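N-terminal acetyltransferase-like protein (Chaetomium thermophilum, PDB 5NNP) is probably the auxiliary, TPR-built subunit of an N-terminal acetyltransferase complex, thought to support transfer of acetyl groups to protein N-termini. Local coordinates at residues 189-200 with 535-545; 41-49 with 69-80. One frame throughout, in Å; residues are numbered along the deposited sequence.

Contact 1 (189-200 with 535-545). With GOL (glycerol), chain T.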
loop_
_atom_site.group_PDB
_atom_site.type_symbol
_atom_site.label_atom_id
_atom_site.label_comp_id
_atom_site.label_asym_id
_atom_site.label_seq_id
_atom_site.Cartn_x
_atom_site.Cartn_y
_atom_site.Cartn_z
ATOM N N GLU A 189 8.815 14.088 -18.081
ATOM C CA GLU A 189 7.787 13.177 -17.603
ATOM C C GLU A 189 6.705 12.905 -18.639
ATOM O O GLU A 189 6.204 11.783 -18.730
ATOM C CB GLU A 189 7.156 13.732 -16.325
ATOM C CG GLU A 189 8.062 13.574 -15.111
ATOM C CD GLU A 189 8.428 12.120 -14.841
ATOM O OE1 GLU A 189 7.511 11.278 -14.746
ATOM O OE2 GLU A 189 9.636 11.820 -14.734
ATOM N N ALA A 190 6.356 13.927 -19.426
ATOM C CA ALA A 190 5.348 13.761 -20.460
ATOM C C ALA A 190 5.833 12.819 -21.556
ATOM O O ALA A 190 5.045 12.051 -22.098
ATOM C CB ALA A 190 4.953 15.098 -21.051
ATOM N N LEU A 191 7.123 12.883 -21.886
ATOM C CA LEU A 191 7.702 11.972 -22.873
ATOM C C LEU A 191 7.668 10.519 -22.374
ATOM O O LEU A 191 7.291 9.608 -23.115
ATOM C CB LEU A 191 9.128 12.380 -23.206
ATOM C CG LEU A 191 9.300 13.663 -24.026
ATOM C CD1 LEU A 191 10.720 14.172 -23.927
ATOM C CD2 LEU A 191 8.912 13.457 -25.489
ATOM N N LEU A 192 8.026 10.295 -21.113
ATOM C CA LEU A 192 8.039 8.933 -20.617
ATOM C C LEU A 192 6.621 8.363 -20.519
ATOM O O LEU A 192 6.385 7.192 -20.825
ATOM C CB LEU A 192 8.740 8.867 -19.267
ATOM C CG LEU A 192 10.245 9.165 -19.249
ATOM C CD1 LEU A 192 10.770 9.132 -17.811
ATOM C CD2 LEU A 192 11.047 8.201 -20.135
ATOM N N TYR A 193 5.675 9.191 -20.102
ATOM C CA TYR A 193 4.284 8.749 -20.006
ATOM C C TYR A 193 3.764 8.255 -21.361
ATOM O O TYR A 193 3.213 7.147 -21.457
ATOM C CB TYR A 193 3.400 9.872 -19.454
ATOM C CG TYR A 193 1.926 9.528 -19.362
ATOM C CD1 TYR A 193 1.496 8.385 -18.707
ATOM C CD2 TYR A 193 0.960 10.364 -19.918
ATOM C CE1 TYR A 193 0.139 8.068 -18.624
ATOM C CE2 TYR A 193 -0.395 10.065 -19.834
ATOM C CZ TYR A 193 -0.800 8.915 -19.189
ATOM O OH TYR A 193 -2.146 8.625 -19.114
ATOM N N LYS A 194 3.965 9.062 -22.406
ATOM C CA LYS A 194 3.641 8.661 -23.780
ATOM C C LYS A 194 4.358 7.364 -24.161
ATOM O O LYS A 194 3.759 6.480 -24.781
ATOM C CB LYS A 194 4.001 9.768 -24.780
ATOM C CG LYS A 194 3.848 9.356 -26.283
ATOM C CD LYS A 194 4.351 10.449 -27.255
ATOM C CE LYS A 194 4.178 10.068 -28.697
ATOM N NZ LYS A 194 4.770 11.072 -29.657
ATOM N N ASN A 195 5.636 7.247 -23.799
ATOM C CA ASN A 195 6.372 6.018 -24.084
ATOM C C ASN A 195 5.699 4.801 -23.440
ATOM O O ASN A 195 5.518 3.781 -24.099
ATOM C CB ASN A 195 7.835 6.106 -23.627
ATOM C CG ASN A 195 8.684 4.930 -24.147
ATOM O OD1 ASN A 195 8.814 3.901 -23.477
ATOM N ND2 ASN A 195 9.246 5.079 -25.363
ATOM N N THR A 196 5.314 4.899 -22.167
ATOM C CA THR A 196 4.666 3.756 -21.537
ATOM C C THR A 196 3.357 3.447 -22.262
ATOM O O THR A 196 2.958 2.291 -22.363
ATOM C CB THR A 196 4.396 3.973 -20.034
ATOM O OG1 THR A 196 3.471 5.050 -19.842
ATOM C CG2 THR A 196 5.681 4.262 -19.294
ATOM N N ILE A 197 2.709 4.475 -22.801
ATOM C CA ILE A 197 1.438 4.267 -23.499
ATOM C C ILE A 197 1.630 3.488 -24.798
ATOM O O ILE A 197 0.856 2.577 -25.100
ATOM C CB ILE A 197 0.721 5.610 -23.771
ATOM C CG1 ILE A 197 0.131 6.119 -22.455
ATOM C CG2 ILE A 197 -0.383 5.442 -24.802
ATOM C CD1 ILE A 197 -0.435 7.525 -22.494
ATOM N N ILE A 198 2.670 3.830 -25.548
ATOM C CA ILE A 198 3.013 3.072 -26.741
ATOM C C ILE A 198 3.254 1.591 -26.432
ATOM O O ILE A 198 2.814 0.720 -27.164
ATOM C CB ILE A 198 4.261 3.650 -27.428
ATOM C CG1 ILE A 198 3.993 5.091 -27.880
ATOM C CG2 ILE A 198 4.673 2.771 -28.612
ATOM C CD1 ILE A 198 5.189 5.796 -28.534
ATOM N N ALA A 199 3.942 1.297 -25.338
ATOM C CA ALA A 199 4.238 -0.087 -25.010
ATOM C C ALA A 199 2.962 -0.802 -24.573
ATOM O O ALA A 199 2.699 -1.927 -24.991
ATOM C CB ALA A 199 5.311 -0.167 -23.935
ATOM N N GLU A 200 2.155 -0.138 -23.753
ATOM C CA GLU A 200 0.882 -0.732 -23.352
ATOM C C GLU A 200 -0.004 -1.037 -24.575
ATOM O O GLU A 200 -0.807 -1.964 -24.535
ATOM C CB GLU A 200 0.139 0.171 -22.365
ATOM C CG GLU A 200 0.760 0.194 -20.981
ATOM C CD GLU A 200 -0.152 0.801 -19.933
ATOM O OE1 GLU A 200 0.343 1.065 -18.806
ATOM O OE2 GLU A 200 -1.350 1.010 -20.243
ATOM N N GLY A 535 3.223 17.116 -12.634
ATOM C CA GLY A 535 3.586 16.519 -13.912
ATOM C C GLY A 535 4.088 15.081 -13.849
ATOM O O GLY A 535 4.390 14.492 -14.874
ATOM N N GLN A 536 4.180 14.514 -12.650
ATOM C CA GLN A 536 4.679 13.159 -12.458
ATOM C C GLN A 536 3.604 12.120 -12.756
ATOM O O GLN A 536 3.053 11.502 -11.854
ATOM C CB GLN A 536 5.182 12.991 -11.033
ATOM C CG GLN A 536 6.321 13.928 -10.670
ATOM C CD GLN A 536 7.697 13.432 -11.125
ATOM O OE1 GLN A 536 7.824 12.436 -11.843
ATOM N NE2 GLN A 536 8.735 14.123 -10.681
ATOM N N ILE A 537 3.344 11.909 -14.037
ATOM C CA ILE A 537 2.134 11.259 -14.474
ATOM C C ILE A 537 2.104 9.741 -14.314
ATOM O O ILE A 537 1.078 9.185 -13.944
ATOM C CB ILE A 537 1.859 11.611 -15.944
ATOM C CG1 ILE A 537 2.020 13.126 -16.134
ATOM C CG2 ILE A 537 0.481 11.139 -16.337
ATOM C CD1 ILE A 537 1.103 13.950 -15.257
ATOM N N ARG A 538 3.200 9.069 -14.630
ATOM C CA ARG A 538 3.259 7.627 -14.436
ATOM C C ARG A 538 2.975 7.230 -12.967
ATOM O O ARG A 538 2.275 6.248 -12.716
ATOM C CB ARG A 538 4.616 7.088 -14.903
ATOM C CG ARG A 538 4.808 7.147 -16.415
ATOM C CD ARG A 538 6.261 6.933 -16.798
ATOM N NE ARG A 538 7.116 7.921 -16.153
ATOM C CZ ARG A 538 8.251 7.631 -15.533
ATOM N NH1 ARG A 538 8.674 6.382 -15.500
ATOM N NH2 ARG A 538 8.970 8.592 -14.963
ATOM N N ALA A 539 3.469 8.005 -12.003
ATOM C CA ALA A 539 3.217 7.670 -10.607
ATOM C C ALA A 539 1.735 7.790 -10.317
ATOM O O ALA A 539 1.156 6.935 -9.632
ATOM C CB ALA A 539 4.036 8.556 -9.644
ATOM N N TYR A 540 1.124 8.851 -10.840
ATOM C CA TYR A 540 -0.309 9.038 -10.665
ATOM C C TYR A 540 -1.101 7.817 -11.173
ATOM O O TYR A 540 -1.993 7.311 -10.479
ATOM C CB TYR A 540 -0.796 10.302 -11.376
ATOM C CG TYR A 540 -2.302 10.413 -11.369
ATOM C CD1 TYR A 540 -2.974 10.918 -10.266
ATOM C CD2 TYR A 540 -3.056 9.983 -12.458
ATOM C CE1 TYR A 540 -4.347 11.009 -10.255
ATOM C CE2 TYR A 540 -4.425 10.063 -12.454
ATOM C CZ TYR A 540 -5.076 10.576 -11.348
ATOM O OH TYR A 540 -6.459 10.651 -11.336
ATOM N N VAL A 541 -0.772 7.347 -12.375
ATOM C CA VAL A 541 -1.492 6.230 -12.952
ATOM C C VAL A 541 -1.192 4.954 -12.171
ATOM O O VAL A 541 -2.043 4.081 -12.088
ATOM C CB VAL A 541 -1.161 6.015 -14.447
ATOM C CG1 VAL A 541 -1.794 4.716 -14.930
ATOM C CG2 VAL A 541 -1.665 7.170 -15.282
ATOM N N ASP A 542 0.008 4.853 -11.597
ATOM C CA ASP A 542 0.330 3.742 -10.689
ATOM C C ASP A 542 -0.567 3.750 -9.461
ATOM O O ASP A 542 -1.037 2.703 -9.008
ATOM C CB ASP A 542 1.780 3.796 -10.225
ATOM C CG ASP A 542 2.734 3.226 -11.235
ATOM O OD1 ASP A 542 2.288 2.420 -12.073
ATOM O OD2 ASP A 542 3.935 3.575 -11.177
ATOM N N MET A 543 -0.788 4.939 -8.920
ATOM C CA MET A 543 -1.573 5.078 -7.711
ATOM C C MET A 543 -3.018 4.666 -7.955
ATOM O O MET A 543 -3.563 3.826 -7.236
ATOM C CB MET A 543 -1.501 6.509 -7.200
ATOM C CG MET A 543 -2.296 6.702 -5.940
ATOM S SD MET A 543 -3.143 8.283 -5.895
ATOM C CE MET A 543 -4.179 8.122 -7.316
ATOM N N VAL A 544 -3.616 5.259 -8.988
ATOM C CA VAL A 544 -4.958 4.931 -9.431
ATOM C C VAL A 544 -5.179 3.415 -9.591
ATOM O O VAL A 544 -6.178 2.865 -9.125
ATOM C CB VAL A 544 -5.274 5.620 -10.782
ATOM C CG1 VAL A 544 -6.564 5.042 -11.380
ATOM C CG2 VAL A 544 -5.374 7.147 -10.597
ATOM N N ARG A 545 -4.243 2.748 -10.251
ATOM C CA ARG A 545 -4.384 1.323 -10.487
ATOM C C ARG A 545 -4.251 0.526 -9.187
ATOM O O ARG A 545 -4.976 -0.447 -8.992
ATOM C CB ARG A 545 -3.372 0.855 -11.535
ATOM C CG ARG A 545 -3.744 1.340 -12.944
ATOM C CD ARG A 545 -2.660 1.073 -13.980
ATOM N NE ARG A 545 -3.156 1.334 -15.326
ATOM C CZ ARG A 545 -2.421 1.243 -16.426
ATOM N NH1 ARG A 545 -1.139 0.900 -16.332
ATOM N NH2 ARG A 545 -2.975 1.496 -17.613
HETATM C C1 GOL T . 2.709 3.346 -14.621
HETATM O O1 GOL T . 2.067 2.086 -14.675
HETATM C C2 GOL T . 2.826 3.931 -16.013
HETATM O O2 GOL T . 3.847 3.188 -16.643
HETATM C C3 GOL T . 1.479 3.747 -16.714
HETATM O O3 GOL T . 1.437 4.406 -17.961
HETATM O O HOH W 1 5.418 10.526 -16.123
#

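Contact 2 (41-49 with 69-80)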
loop_
_atom_site.group_PDB
_atom_site.type_symbol
_atom_site.label_atom_id
_atom_site.label_comp_id
_atom_site.label_asym_id
_atom_site.label_seq_id
_atom_site.Cartn_x
_atom_site.Cartn_y
_atom_site.Cartn_z
ATOM N N PRO A 41 -40.503 34.164 1.213
ATOM C CA PRO A 41 -40.228 32.869 1.855
ATOM C C PRO A 41 -39.972 31.718 0.879
ATOM O O PRO A 41 -39.399 30.710 1.285
ATOM C CB PRO A 41 -41.495 32.612 2.678
ATOM C CG PRO A 41 -42.549 33.397 2.009
ATOM C CD PRO A 41 -41.879 34.621 1.463
ATOM N N LYS A 42 -40.385 31.855 -0.376
ATOM C CA LYS A 42 -40.031 30.863 -1.386
ATOM C C LYS A 42 -38.945 31.396 -2.316
ATOM O O LYS A 42 -39.063 31.313 -3.542
ATOM C CB LYS A 42 -41.251 30.438 -2.205
ATOM C CG LYS A 42 -42.197 29.487 -1.491
ATOM C CD LYS A 42 -42.967 28.636 -2.499
ATOM C CE LYS A 42 -43.801 27.565 -1.809
ATOM N NZ LYS A 42 -44.262 26.518 -2.763
ATOM N N HIS A 43 -37.887 31.951 -1.733
ATOM C CA HIS A 43 -36.717 32.304 -2.521
ATOM C C HIS A 43 -35.687 31.193 -2.399
ATOM O O HIS A 43 -34.965 31.108 -1.406
ATOM C CB HIS A 43 -36.119 33.640 -2.080
ATOM C CG HIS A 43 -35.131 34.195 -3.057
ATOM N ND1 HIS A 43 -33.812 33.803 -3.083
ATOM C CD2 HIS A 43 -35.277 35.087 -4.063
ATOM C CE1 HIS A 43 -33.184 34.437 -4.057
ATOM N NE2 HIS A 43 -34.052 35.225 -4.664
ATOM N N GLY A 44 -35.633 30.348 -3.422
ATOM C CA GLY A 44 -34.757 29.188 -3.445
ATOM C C GLY A 44 -33.280 29.436 -3.203
ATOM O O GLY A 44 -32.658 28.740 -2.403
ATOM N N ASP A 45 -32.707 30.417 -3.895
ATOM C CA ASP A 45 -31.281 30.687 -3.765
ATOM C C ASP A 45 -30.910 30.976 -2.320
ATOM O O ASP A 45 -29.864 30.538 -1.845
ATOM C CB ASP A 45 -30.868 31.852 -4.659
ATOM C CG ASP A 45 -30.921 31.501 -6.127
ATOM O OD1 ASP A 45 -31.523 30.461 -6.454
ATOM O OD2 ASP A 45 -30.370 32.264 -6.949
ATOM N N THR A 46 -31.780 31.693 -1.616
ATOM C CA THR A 46 -31.532 32.020 -0.221
ATOM C C THR A 46 -31.671 30.790 0.686
ATOM O O THR A 46 -30.890 30.610 1.621
ATOM C CB THR A 46 -32.478 33.138 0.259
ATOM O OG1 THR A 46 -32.231 34.326 -0.504
ATOM C CG2 THR A 46 -32.252 33.443 1.738
ATOM N N MET A 47 -32.654 29.939 0.407
ATOM C CA MET A 47 -32.861 28.754 1.225
ATOM C C MET A 47 -31.635 27.850 1.156
ATOM O O MET A 47 -31.207 27.300 2.175
ATOM C CB MET A 47 -34.109 27.995 0.780
ATOM C CG MET A 47 -35.366 28.834 0.729
ATOM S SD MET A 47 -36.769 27.866 0.132
ATOM C CE MET A 47 -36.794 26.543 1.336
ATOM N N SER A 48 -31.079 27.709 -0.049
ATOM C CA SER A 48 -29.861 26.926 -0.274
ATOM C C SER A 48 -28.667 27.490 0.489
ATOM O O SER A 48 -27.891 26.736 1.069
ATOM C CB SER A 48 -29.519 26.868 -1.768
ATOM O OG SER A 48 -30.550 26.256 -2.517
ATOM N N MET A 49 -28.515 28.811 0.468
ATOM C CA MET A 49 -27.426 29.470 1.185
ATOM C C MET A 49 -27.546 29.254 2.682
ATOM O O MET A 49 -26.548 29.181 3.393
ATOM C CB MET A 49 -27.404 30.963 0.875
ATOM C CG MET A 49 -26.927 31.283 -0.523
ATOM S SD MET A 49 -25.324 30.531 -0.829
ATOM C CE MET A 49 -24.387 31.178 0.553
ATOM N N GLU A 69 -35.709 20.904 -0.342
ATOM C CA GLU A 69 -36.887 21.752 -0.476
ATOM C C GLU A 69 -36.627 22.930 -1.430
ATOM O O GLU A 69 -37.523 23.359 -2.157
ATOM C CB GLU A 69 -37.316 22.277 0.902
ATOM C CG GLU A 69 -38.624 23.014 0.894
ATOM C CD GLU A 69 -39.753 22.144 0.383
ATOM O OE1 GLU A 69 -39.880 21.000 0.874
ATOM O OE2 GLU A 69 -40.504 22.596 -0.512
ATOM N N ALA A 70 -35.395 23.441 -1.411
ATOM C CA ALA A 70 -35.051 24.649 -2.142
ATOM C C ALA A 70 -35.031 24.367 -3.623
ATOM O O ALA A 70 -35.561 25.137 -4.424
ATOM C CB ALA A 70 -33.699 25.197 -1.689
ATOM N N LEU A 71 -34.427 23.245 -3.987
ATOM C CA LEU A 71 -34.319 22.916 -5.393
ATOM C C LEU A 71 -35.669 22.418 -5.926
ATOM O O LEU A 71 -35.871 22.346 -7.131
ATOM C CB LEU A 71 -33.194 21.902 -5.628
ATOM C CG LEU A 71 -33.231 20.555 -4.925
ATOM C CD1 LEU A 71 -34.226 19.676 -5.638
ATOM C CD2 LEU A 71 -31.834 19.940 -4.924
ATOM N N THR A 72 -36.603 22.112 -5.035
ATOM C CA THR A 72 -37.966 21.856 -5.471
ATOM C C THR A 72 -38.600 23.166 -5.939
ATOM O O THR A 72 -39.247 23.231 -6.980
ATOM C CB THR A 72 -38.833 21.244 -4.346
ATOM O OG1 THR A 72 -38.341 19.943 -4.005
ATOM C CG2 THR A 72 -40.280 21.128 -4.788
ATOM N N ILE A 73 -38.404 24.212 -5.151
ATOM C CA ILE A 73 -38.997 25.504 -5.438
ATOM C C ILE A 73 -38.439 26.097 -6.715
ATOM O O ILE A 73 -39.185 26.640 -7.532
ATOM C CB ILE A 73 -38.768 26.476 -4.283
ATOM C CG1 ILE A 73 -39.689 26.094 -3.124
ATOM C CG2 ILE A 73 -39.016 27.901 -4.742
ATOM C CD1 ILE A 73 -39.359 26.757 -1.833
ATOM N N ASP A 74 -37.125 25.988 -6.877
ATOM C CA ASP A 74 -36.443 26.542 -8.036
ATOM C C ASP A 74 -35.557 25.482 -8.677
ATOM O O ASP A 74 -34.348 25.418 -8.411
ATOM C CB ASP A 74 -35.618 27.767 -7.641
ATOM C CG ASP A 74 -35.154 28.563 -8.841
ATOM O OD1 ASP A 74 -35.277 28.057 -9.980
ATOM O OD2 ASP A 74 -34.664 29.698 -8.647
ATOM N N MET A 75 -36.161 24.657 -9.528
ATOM C CA MET A 75 -35.484 23.468 -10.042
ATOM C C MET A 75 -34.464 23.823 -11.118
ATOM O O MET A 75 -33.598 23.014 -11.448
ATOM C CB MET A 75 -36.496 22.460 -10.593
ATOM C CG MET A 75 -37.644 22.146 -9.642
ATOM S SD MET A 75 -38.921 21.103 -10.397
ATOM C CE MET A 75 -37.911 19.686 -10.849
ATOM N N LYS A 76 -34.566 25.040 -11.643
ATOM C CA LYS A 76 -33.669 25.496 -12.696
ATOM C C LYS A 76 -32.564 26.443 -12.170
ATOM O O LYS A 76 -31.868 27.087 -12.957
ATOM C CB LYS A 76 -34.478 26.177 -13.812
ATOM C CG LYS A 76 -35.431 25.235 -14.556
ATOM C CD LYS A 76 -36.247 25.967 -15.637
ATOM C CE LYS A 76 -37.050 24.991 -16.515
ATOM N NZ LYS A 76 -37.917 25.665 -17.532
ATOM N N SER A 77 -32.402 26.523 -10.848
ATOM C CA SER A 77 -31.322 27.317 -10.247
ATOM C C SER A 77 -30.044 26.510 -10.072
ATOM O O SER A 77 -30.065 25.437 -9.461
ATOM C CB SER A 77 -31.753 27.866 -8.894
ATOM O OG SER A 77 -30.639 28.357 -8.166
ATOM N N TYR A 78 -28.931 27.026 -10.586
ATOM C CA TYR A 78 -27.669 26.281 -10.530
ATOM C C TYR A 78 -27.065 26.355 -9.128
ATOM O O TYR A 78 -26.278 25.498 -8.732
ATOM C CB TYR A 78 -26.662 26.798 -11.586
ATOM C CG TYR A 78 -25.881 28.020 -11.173
ATOM C CD1 TYR A 78 -24.716 27.903 -10.432
ATOM C CD2 TYR A 78 -26.310 29.292 -11.517
ATOM C CE1 TYR A 78 -23.999 29.014 -10.045
ATOM C CE2 TYR A 78 -25.601 30.415 -11.129
ATOM C CZ TYR A 78 -24.447 30.266 -10.392
ATOM O OH TYR A 78 -23.724 31.371 -10.002
ATOM N N ILE A 79 -27.438 27.387 -8.381
ATOM C CA ILE A 79 -27.016 27.504 -6.994
ATOM C C ILE A 79 -27.632 26.407 -6.131
ATOM O O ILE A 79 -26.919 25.735 -5.380
ATOM C CB ILE A 79 -27.376 28.878 -6.422
ATOM C CG1 ILE A 79 -26.505 29.949 -7.086
ATOM C CG2 ILE A 79 -27.203 28.900 -4.915
ATOM C CD1 ILE A 79 -27.037 31.383 -6.907
ATOM N N CYS A 80 -28.943 26.208 -6.250
ATOM C CA CYS A 80 -29.602 25.167 -5.470
ATOM C C CYS A 80 -28.978 23.778 -5.733
ATOM O O CYS A 80 -28.724 23.009 -4.800
ATOM C CB CYS A 80 -31.099 25.149 -5.759
ATOM S SG CYS A 80 -31.949 26.727 -5.408
HETATM O O HOH W 2 -30.293 23.434 -2.421
#

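Contact 1 (189-200 with 535-545)
Arg538 reaches across from helix 537-547 to Glu189, and its NH2 meets OE1 at 3.1 Å, on the syn lone pair and nearly in the guanidinium plane; the bond to OE2 is weak. Leu192 CD1 lies over one guanidinium face, 3.4 Å from NH2, so an apolar methyl packs on the flat face while the charged edge is turned to the carboxylate. A bend at chi3 (-57°) turns the arginine's end back toward helix 185-200, and its CD packs on Thr196 CG2. One water ties both helices: it donates to Glu189 O and OE1 and accepts from Arg538 N and NE. Farther along, Ile537 CG2 sits squarely over the Tyr193 ring, 3.5 Å from the centroid, a CH-pi contact, and Ile197 CD1 lies against the opposite face. At the exposed end, Arg545 grips Glu200 end-on, NH1 to OE1 at 2.9 Å and NH2 to OE2 at 3.1 Å. In the second shell, Asp220 gives Arg538 another anionic partner, and His157 holds both Tyr193 OH and Glu200 OE2. A leucine in place of Arg538 would probably leave Glu189 without its cation and the bridging water short of a donor. Segments about 335 residues apart in sequence, their helices inclined at 49°, are thus joined by charged pairs around an aromatic centre, a long-range closure within the all-helical fold of a NatA-type auxiliary subunit.

Contact 2 (41-49 with 69-80)
Gly44 and Ala70 bring their CA atoms within 4.7 Å where helix 44-55 runs antiparallel to helix 60-73, the short segments inclined at 166° with axes 8.4 Å apart, and helix 78-90 starts alongside, the packing of tetratricopeptide repeats. Small residues permit this approach: Gly44 has no side chain to intervene, and the methyl of Ala70 fits against Met47 CB at 3.8 Å and beside Ser48 OG. Met47 suits this buried place because its flexible thioether can fold into it: a turn at chi3 (58°) carries CE toward Glu69 CG, while SD meets Ile73 CD1 at 3.4 Å, the two chains crossing at about a right angle. The aliphatic part of Lys42 lies against the same isoleucine. On the other flank, Ser77 OG donates to Asp45 OD1 at 2.9 Å, coming from above the carboxylate plane. That hydroxyl also N-caps helix 78-90, accepting weakly from Cys80 N and Ile79 N. Ile79 CD1 approaches the other carboxylate oxygen, OD2, at 3.4 Å. Deeper in, the hydroxyl of Ser48 donates to a water that in turn donates to Cys80 O, bridging helix 44-55 to helix 78-90. Asp74 OD2 stands 3.9 Å from Asp45 OD1, so the neighbouring negative charges probably raise the affinity of these carboxylates for protons. The chemistry therefore divides into an apolar side of Met47, Ala70 and Ile73 and a polar side, where one serine hydroxyl serves both a helix start and an interhelical bond.

In the fold
Contact 2 comes first along the chain and closes before contact 1 opens; their centres lie 44 Å apart, and their nearest atoms are about 25 Å apart. They share no helix. Contact 2 is local, packing helix 44-55 against helix 60-73 and the start of helix 78-90 in the N-terminal tetratricopeptide region, some 43 Å from the centre of the chain. Contact 1 is about 20 Å from that centre and brings helix 185-200 to helix 537-547, within the part of the chain related to NatA auxiliary subunits. The pair thus illustrates two scales of one strand-free architecture: successive helices stacking on their neighbours, and distant parts of the chain meeting.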